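Local structure of lipoxygenase (Cyanothece sp., 5EK8) at residues Asn457-Ile462 and Thr643-Arg648; Ile278-Glu283 and Leu290-Ala295. The protein probably dioxygenates polyunsaturated fatty acids with molecular oxygen at a non-heme iron, acting as a 9R-lipoxygenase with a PLAT domain. One frame throughout, in Å; residues are numbered along the deposited sequence.

Contact 1: Asn457-Ile462 and Thr643-Arg648; sequences NLYWQI and TALLNR
The hydroxyl of Y459, whose ring edge faces L645, is hydrogen-bonded through OH to OG1 of T567 on helix 549-574, which ties down the far end of the ring. With CG of Y459 anti to the backbone N (chi1 -168°), the ring leaves its helix so that its edge meets L645; the contact with 643-648 itself is apolar. The edge atom CE1 of Y459 comes within 4.3 Å of L645 CD1, close to the ring plane, so the leucine meets the rim of the ring and not a face. I462 carries the middle of the interface and divides its work between two branches. Its CG2 points at A644, with 3.8 Å between I462 CG2 and A644 CB; its CD1 is shared, lying 4.0 Å from L645 CD1 and also 4.0 Å from R648 CB.

The two segments belong to helices 451-473 and 639-647 of the largely helical catalytic domain. The axes of the short stretches 457-462 and 643-647 approach to 10.2 Å, with N-to-C directions 141° apart. The backbones come nearest where small A644 faces I462, their CA atoms 6.2 Å apart, and L458, Y459, L645 and R648 fill in around that pair. R648, which follows N647, contributes its aliphatic stem. The stem slides past I462 in the opposite direction, and R648 CD lies 4.0 Å from L458 CD2, which approaches the guanidinium obliquely. L458, A644 and R648 are partly exposed, while Y459, I462 and L645 are buried. F652, on the following helix 649-653, packs against L458, I462 and L645 alike.

Contact 2: Ile278-Glu283 and Leu290-Ala295; sequences IWDNYE and LHNVEA
N292 uses both ends of its side-chain amide to hold the loop residues W279 and D280. Its OD1 accepts the backbone N-H of W279 at 2.7 Å (W279 N to N292 OD1), a nearly straight bond of 169° whose donor is tilted from the carbonyl plane. Its ND2 donates to D280 OD2 at 2.8 Å, with the acceptor close to the amide plane. On the aspartate the bond falls on the syn side, 34° out of the carboxylate plane; the carboxylate and amide planes are 75° apart. W279 and D280 begin a type I turn, closed by Y282 N to W279 O at 3.0 Å, so the asparagine braces the start of that turn from the strand.

The indole of W279 is packed closely against L290, with W279 CG 3.4 Å from L290 CD2. This methyl sits over one face of W279 in a CH-pi contact, 3.7 Å from the centroid of the five-membered ring, while W279 NE1 makes a weak bond in the ring plane to H291 O.

The outer end of I278 is looser. This partly exposed side chain crosses the N292 amide at about a right angle, its CG2 3.7 Å from N292 OD1, and its CD1 extends to E294 OE2, 3.9 Å away; that carboxylate is bound by S276, K274 and R328.

The arrangement belongs to the long connection between antiparallel strands 272-277 and 291-300. Strand 303-313 pairs with 291-300 along its other edge, helix 421-432 packs on W279 through M427, and helix 337-377 lies against H291 and V293.

Contacts 1 and 2 do not touch: their centres are 38 Å apart and their nearest atoms about 21 Å. Each adjoins a helix that supplies iron ligands. In contact 1, Y459 leans on helix 549-574, which carries H570 and N574, and its side chain lies about 10 Å from that of H570. Contact 2 rests against helix 337-377, the source of H359 and H364, but lies away from the iron. It is nearer the bound sodium ion, about 9 Å from the side chain of L290; D285, one of the sodium ligands, belongs to the chain between 278-283 and 290-295.

Contact 1: Asn457-Ile462 and Thr643-Arg648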
loop_
_atom_site.group_PDB
_atom_site.type_symbol
_atom_site.label_atom_id
_atom_site.label_comp_id
_atom_site.label_asym_id
_atom_site.label_seq_id
_atom_site.Cartn_x
_atom_site.Cartn_y
_atom_site.Cartn_z
ATOM N N ASN A 457 0.764 -10.358 -17.107
ATOM C CA ASN A 457 0.322 -11.727 -17.353
ATOM C C ASN A 457 1.423 -12.752 -17.084
ATOM O O ASN A 457 1.162 -13.815 -16.505
ATOM C CB ASN A 457 -0.195 -11.873 -18.782
ATOM C CG ASN A 457 -1.682 -11.596 -18.891
ATOM O OD1 ASN A 457 -2.509 -12.463 -18.596
ATOM N ND2 ASN A 457 -2.032 -10.384 -19.308
ATOM N N LEU A 458 2.649 -12.429 -17.491
ATOM C CA LEU A 458 3.799 -13.280 -17.191
ATOM C C LEU A 458 3.934 -13.482 -15.681
ATOM O O LEU A 458 4.026 -14.620 -15.182
ATOM C CB LEU A 458 5.079 -12.666 -17.752
ATOM C CG LEU A 458 6.132 -13.607 -18.342
ATOM C CD1 LEU A 458 7.340 -12.801 -18.786
ATOM C CD2 LEU A 458 6.539 -14.707 -17.363
ATOM N N TYR A 459 3.930 -12.366 -14.956
ATOM C CA TYR A 459 4.032 -12.411 -13.502
ATOM C C TYR A 459 2.886 -13.206 -12.895
ATOM O O TYR A 459 3.074 -13.943 -11.929
ATOM C CB TYR A 459 4.052 -11.003 -12.909
ATOM C CG TYR A 459 4.448 -10.992 -11.453
ATOM C CD1 TYR A 459 5.693 -11.464 -11.058
ATOM C CD2 TYR A 459 3.581 -10.521 -10.475
ATOM C CE1 TYR A 459 6.068 -11.466 -9.735
ATOM C CE2 TYR A 459 3.945 -10.518 -9.141
ATOM C CZ TYR A 459 5.196 -10.994 -8.776
ATOM O OH TYR A 459 5.590 -11.000 -7.454
ATOM N N TRP A 460 1.701 -13.051 -13.476
ATOM C CA TRP A 460 0.514 -13.735 -12.997
ATOM C C TRP A 460 0.679 -15.239 -13.121
ATOM O O TRP A 460 0.312 -15.979 -12.212
ATOM C CB TRP A 460 -0.723 -13.269 -13.767
ATOM C CG TRP A 460 -2.008 -13.821 -13.227
ATOM C CD1 TRP A 460 -2.769 -14.807 -13.775
ATOM C CD2 TRP A 460 -2.675 -13.421 -12.023
ATOM N NE1 TRP A 460 -3.873 -15.043 -12.993
ATOM C CE2 TRP A 460 -3.840 -14.205 -11.911
ATOM C CE3 TRP A 460 -2.400 -12.476 -11.031
ATOM C CZ2 TRP A 460 -4.729 -14.073 -10.846
ATOM C CZ3 TRP A 460 -3.280 -12.346 -9.977
ATOM C CH2 TRP A 460 -4.432 -13.140 -9.891
ATOM N N GLN A 461 1.229 -15.692 -14.244
ATOM C CA GLN A 461 1.455 -17.121 -14.437
ATOM C C GLN A 461 2.507 -17.636 -13.461
ATOM O O GLN A 461 2.400 -18.760 -12.946
ATOM C CB GLN A 461 1.867 -17.416 -15.881
ATOM C CG GLN A 461 0.729 -17.966 -16.741
ATOM C CD GLN A 461 -0.542 -17.130 -16.646
ATOM O OE1 GLN A 461 -0.597 -15.997 -17.132
ATOM N NE2 GLN A 461 -1.570 -17.688 -16.012
ATOM N N ILE A 462 3.514 -16.808 -13.192
ATOM C CA ILE A 462 4.496 -17.150 -12.163
ATOM C C ILE A 462 3.822 -17.356 -10.803
ATOM O O ILE A 462 4.064 -18.356 -10.117
ATOM C CB ILE A 462 5.579 -16.069 -12.027
ATOM C CG1 ILE A 462 6.389 -15.961 -13.316
ATOM C CG2 ILE A 462 6.507 -16.394 -10.873
ATOM C CD1 ILE A 462 7.420 -14.865 -13.282
ATOM N N THR A 643 12.644 -18.767 -6.940
ATOM C CA THR A 643 13.157 -19.567 -8.044
ATOM C C THR A 643 12.198 -19.516 -9.233
ATOM O O THR A 643 12.625 -19.599 -10.386
ATOM C CB THR A 643 13.416 -21.032 -7.618
ATOM O OG1 THR A 643 13.926 -21.771 -8.732
ATOM C CG2 THR A 643 12.146 -21.688 -7.129
ATOM N N ALA A 644 10.908 -19.356 -8.955
ATOM C CA ALA A 644 9.923 -19.229 -10.022
ATOM C C ALA A 644 10.149 -17.937 -10.803
ATOM O O ALA A 644 10.034 -17.909 -12.030
ATOM C CB ALA A 644 8.510 -19.270 -9.456
ATOM N N LEU A 645 10.468 -16.867 -10.082
ATOM C CA LEU A 645 10.733 -15.576 -10.711
ATOM C C LEU A 645 12.070 -15.574 -11.457
ATOM O O LEU A 645 12.168 -15.069 -12.577
ATOM C CB LEU A 645 10.717 -14.459 -9.666
ATOM C CG LEU A 645 11.010 -13.046 -10.180
ATOM C CD1 LEU A 645 9.958 -12.602 -11.193
ATOM C CD2 LEU A 645 11.108 -12.063 -9.019
ATOM N N LEU A 646 13.094 -16.144 -10.827
ATOM C CA LEU A 646 14.431 -16.202 -11.406
ATOM C C LEU A 646 14.425 -17.004 -12.696
ATOM O O LEU A 646 15.025 -16.596 -13.690
ATOM C CB LEU A 646 15.425 -16.813 -10.414
ATOM C CG LEU A 646 15.806 -15.941 -9.218
ATOM C CD1 LEU A 646 16.625 -16.722 -8.199
ATOM C CD2 LEU A 646 16.555 -14.714 -9.693
ATOM N N ASN A 647 13.741 -18.147 -12.663
ATOM C CA ASN A 647 13.567 -19.001 -13.833
ATOM C C ASN A 647 13.102 -18.196 -15.044
ATOM O O ASN A 647 13.535 -18.439 -16.170
ATOM C CB ASN A 647 12.571 -20.121 -13.509
ATOM C CG ASN A 647 12.323 -21.062 -14.678
ATOM O OD1 ASN A 647 13.077 -21.089 -15.654
ATOM N ND2 ASN A 647 11.264 -21.858 -14.571
ATOM N N ARG A 648 12.246 -17.210 -14.802
ATOM C CA ARG A 648 11.691 -16.418 -15.888
ATOM C C ARG A 648 12.276 -15.001 -15.939
ATOM O O ARG A 648 11.553 -14.029 -16.147
ATOM C CB ARG A 648 10.167 -16.364 -15.765
ATOM C CG ARG A 648 9.544 -17.688 -15.335
ATOM C CD ARG A 648 8.412 -18.108 -16.259
ATOM N NE ARG A 648 8.884 -18.399 -17.610
ATOM C CZ ARG A 648 8.109 -18.853 -18.589
ATOM N NH1 ARG A 648 6.818 -19.069 -18.368
ATOM N NH2 ARG A 648 8.624 -19.092 -19.790
#

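Contact 2: Ile278-Glu283 and Leu290-Ala295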
loop_
_atom_site.group_PDB
_atom_site.type_symbol
_atom_site.label_atom_id
_atom_site.label_comp_id
_atom_site.label_asym_id
_atom_site.label_seq_id
_atom_site.Cartn_x
_atom_site.Cartn_y
_atom_site.Cartn_z
ATOM N N ILE A 278 -13.590 11.954 -15.999
ATOM C CA ILE A 278 -14.667 12.900 -15.722
ATOM C C ILE A 278 -14.799 13.137 -14.220
ATOM O O ILE A 278 -14.883 12.193 -13.435
ATOM C CB ILE A 278 -16.019 12.411 -16.289
ATOM C CG1 ILE A 278 -16.057 12.580 -17.809
ATOM C CG2 ILE A 278 -17.165 13.176 -15.664
ATOM C CD1 ILE A 278 -15.627 11.354 -18.571
ATOM N N TRP A 279 -14.827 14.406 -13.831
ATOM C CA TRP A 279 -14.750 14.780 -12.424
ATOM C C TRP A 279 -16.032 15.438 -11.926
ATOM O O TRP A 279 -16.034 16.088 -10.879
ATOM C CB TRP A 279 -13.558 15.719 -12.199
ATOM C CG TRP A 279 -12.310 15.246 -12.878
ATOM C CD1 TRP A 279 -11.921 15.513 -14.162
ATOM C CD2 TRP A 279 -11.290 14.412 -12.316
ATOM N NE1 TRP A 279 -10.721 14.895 -14.432
ATOM C CE2 TRP A 279 -10.314 14.213 -13.315
ATOM C CE3 TRP A 279 -11.109 13.813 -11.065
ATOM C CZ2 TRP A 279 -9.172 13.443 -13.100
ATOM C CZ3 TRP A 279 -9.974 13.044 -10.856
ATOM C CH2 TRP A 279 -9.020 12.871 -11.867
ATOM N N ASP A 280 -17.122 15.259 -12.669
ATOM C CA ASP A 280 -18.404 15.871 -12.314
ATOM C C ASP A 280 -18.859 15.499 -10.901
ATOM O O ASP A 280 -19.623 16.232 -10.267
ATOM C CB ASP A 280 -19.484 15.476 -13.321
ATOM C CG ASP A 280 -19.197 15.990 -14.714
ATOM O OD1 ASP A 280 -19.697 15.390 -15.689
ATOM O OD2 ASP A 280 -18.462 16.992 -14.835
ATOM N N ASN A 281 -18.359 14.367 -10.412
ATOM C CA ASN A 281 -18.720 13.839 -9.100
ATOM C C ASN A 281 -18.007 14.496 -7.913
ATOM O O ASN A 281 -18.364 14.256 -6.760
ATOM C CB ASN A 281 -18.431 12.340 -9.066
ATOM C CG ASN A 281 -19.633 11.525 -8.676
ATOM O OD1 ASN A 281 -20.775 11.908 -8.933
ATOM N ND2 ASN A 281 -19.385 10.385 -8.046
ATOM N N TYR A 282 -16.997 15.316 -8.190
ATOM C CA TYR A 282 -16.066 15.729 -7.139
ATOM C C TYR A 282 -15.944 17.235 -6.940
ATOM O O TYR A 282 -16.164 18.027 -7.860
ATOM C CB TYR A 282 -14.692 15.131 -7.429
ATOM C CG TYR A 282 -14.790 13.669 -7.780
ATOM C CD1 TYR A 282 -15.116 12.728 -6.812
ATOM C CD2 TYR A 282 -14.589 13.227 -9.081
ATOM C CE1 TYR A 282 -15.229 11.386 -7.122
ATOM C CE2 TYR A 282 -14.693 11.879 -9.404
ATOM C CZ TYR A 282 -15.018 10.965 -8.418
ATOM O OH TYR A 282 -15.127 9.628 -8.725
ATOM N N GLU A 283 -15.602 17.615 -5.714
ATOM C CA GLU A 283 -15.453 19.015 -5.351
ATOM C C GLU A 283 -14.083 19.564 -5.758
ATOM O O GLU A 283 -13.045 19.082 -5.301
ATOM C CB GLU A 283 -15.666 19.191 -3.848
ATOM C CG GLU A 283 -15.799 20.632 -3.409
ATOM C CD GLU A 283 -15.816 20.784 -1.902
ATOM O OE1 GLU A 283 -15.540 19.788 -1.199
ATOM O OE2 GLU A 283 -16.105 21.900 -1.421
ATOM N N LEU A 290 -10.126 22.093 -13.312
ATOM C CA LEU A 290 -10.572 20.708 -13.449
ATOM C C LEU A 290 -10.985 20.432 -14.886
ATOM O O LEU A 290 -11.736 21.208 -15.479
ATOM C CB LEU A 290 -11.742 20.414 -12.514
ATOM C CG LEU A 290 -11.544 19.399 -11.389
ATOM C CD1 LEU A 290 -12.892 19.026 -10.788
ATOM C CD2 LEU A 290 -10.812 18.170 -11.890
ATOM N N HIS A 291 -10.508 19.325 -15.446
ATOM C CA HIS A 291 -10.814 19.011 -16.837
ATOM C C HIS A 291 -11.383 17.610 -17.038
ATOM O O HIS A 291 -10.730 16.606 -16.747
ATOM C CB HIS A 291 -9.565 19.178 -17.704
ATOM C CG HIS A 291 -8.898 20.510 -17.551
ATOM N ND1 HIS A 291 -9.377 21.656 -18.150
ATOM C CD2 HIS A 291 -7.792 20.879 -16.863
ATOM C CE1 HIS A 291 -8.595 22.673 -17.836
ATOM N NE2 HIS A 291 -7.628 22.230 -17.052
ATOM N N ASN A 292 -12.612 17.554 -17.534
ATOM C CA ASN A 292 -13.147 16.315 -18.067
ATOM C C ASN A 292 -12.467 16.051 -19.401
ATOM O O ASN A 292 -12.839 16.633 -20.421
ATOM C CB ASN A 292 -14.667 16.384 -18.233
ATOM C CG ASN A 292 -15.400 16.486 -16.910
ATOM O OD1 ASN A 292 -14.872 16.130 -15.858
ATOM N ND2 ASN A 292 -16.628 16.974 -16.959
ATOM N N VAL A 293 -11.449 15.199 -19.389
ATOM C CA VAL A 293 -10.679 14.951 -20.602
ATOM C C VAL A 293 -10.871 13.531 -21.104
ATOM O O VAL A 293 -10.860 12.570 -20.332
ATOM C CB VAL A 293 -9.171 15.215 -20.396
ATOM C CG1 VAL A 293 -8.924 16.687 -20.214
ATOM C CG2 VAL A 293 -8.637 14.442 -19.207
ATOM N N GLU A 294 -11.064 13.406 -22.409
ATOM C CA GLU A 294 -11.238 12.096 -23.008
ATOM C C GLU A 294 -10.305 11.954 -24.198
ATOM O O GLU A 294 -10.329 12.772 -25.117
ATOM C CB GLU A 294 -12.697 11.885 -23.418
ATOM C CG GLU A 294 -13.672 12.059 -22.260
ATOM C CD GLU A 294 -15.077 11.591 -22.586
ATOM O OE1 GLU A 294 -15.886 12.421 -23.063
ATOM O OE2 GLU A 294 -15.370 10.395 -22.356
ATOM N N ALA A 295 -9.465 10.926 -24.172
ATOM C CA ALA A 295 -8.512 10.718 -25.256
ATOM C C ALA A 295 -8.951 9.553 -26.118
ATOM O O ALA A 295 -9.263 8.489 -25.613
ATOM C CB ALA A 295 -7.111 10.478 -24.714
#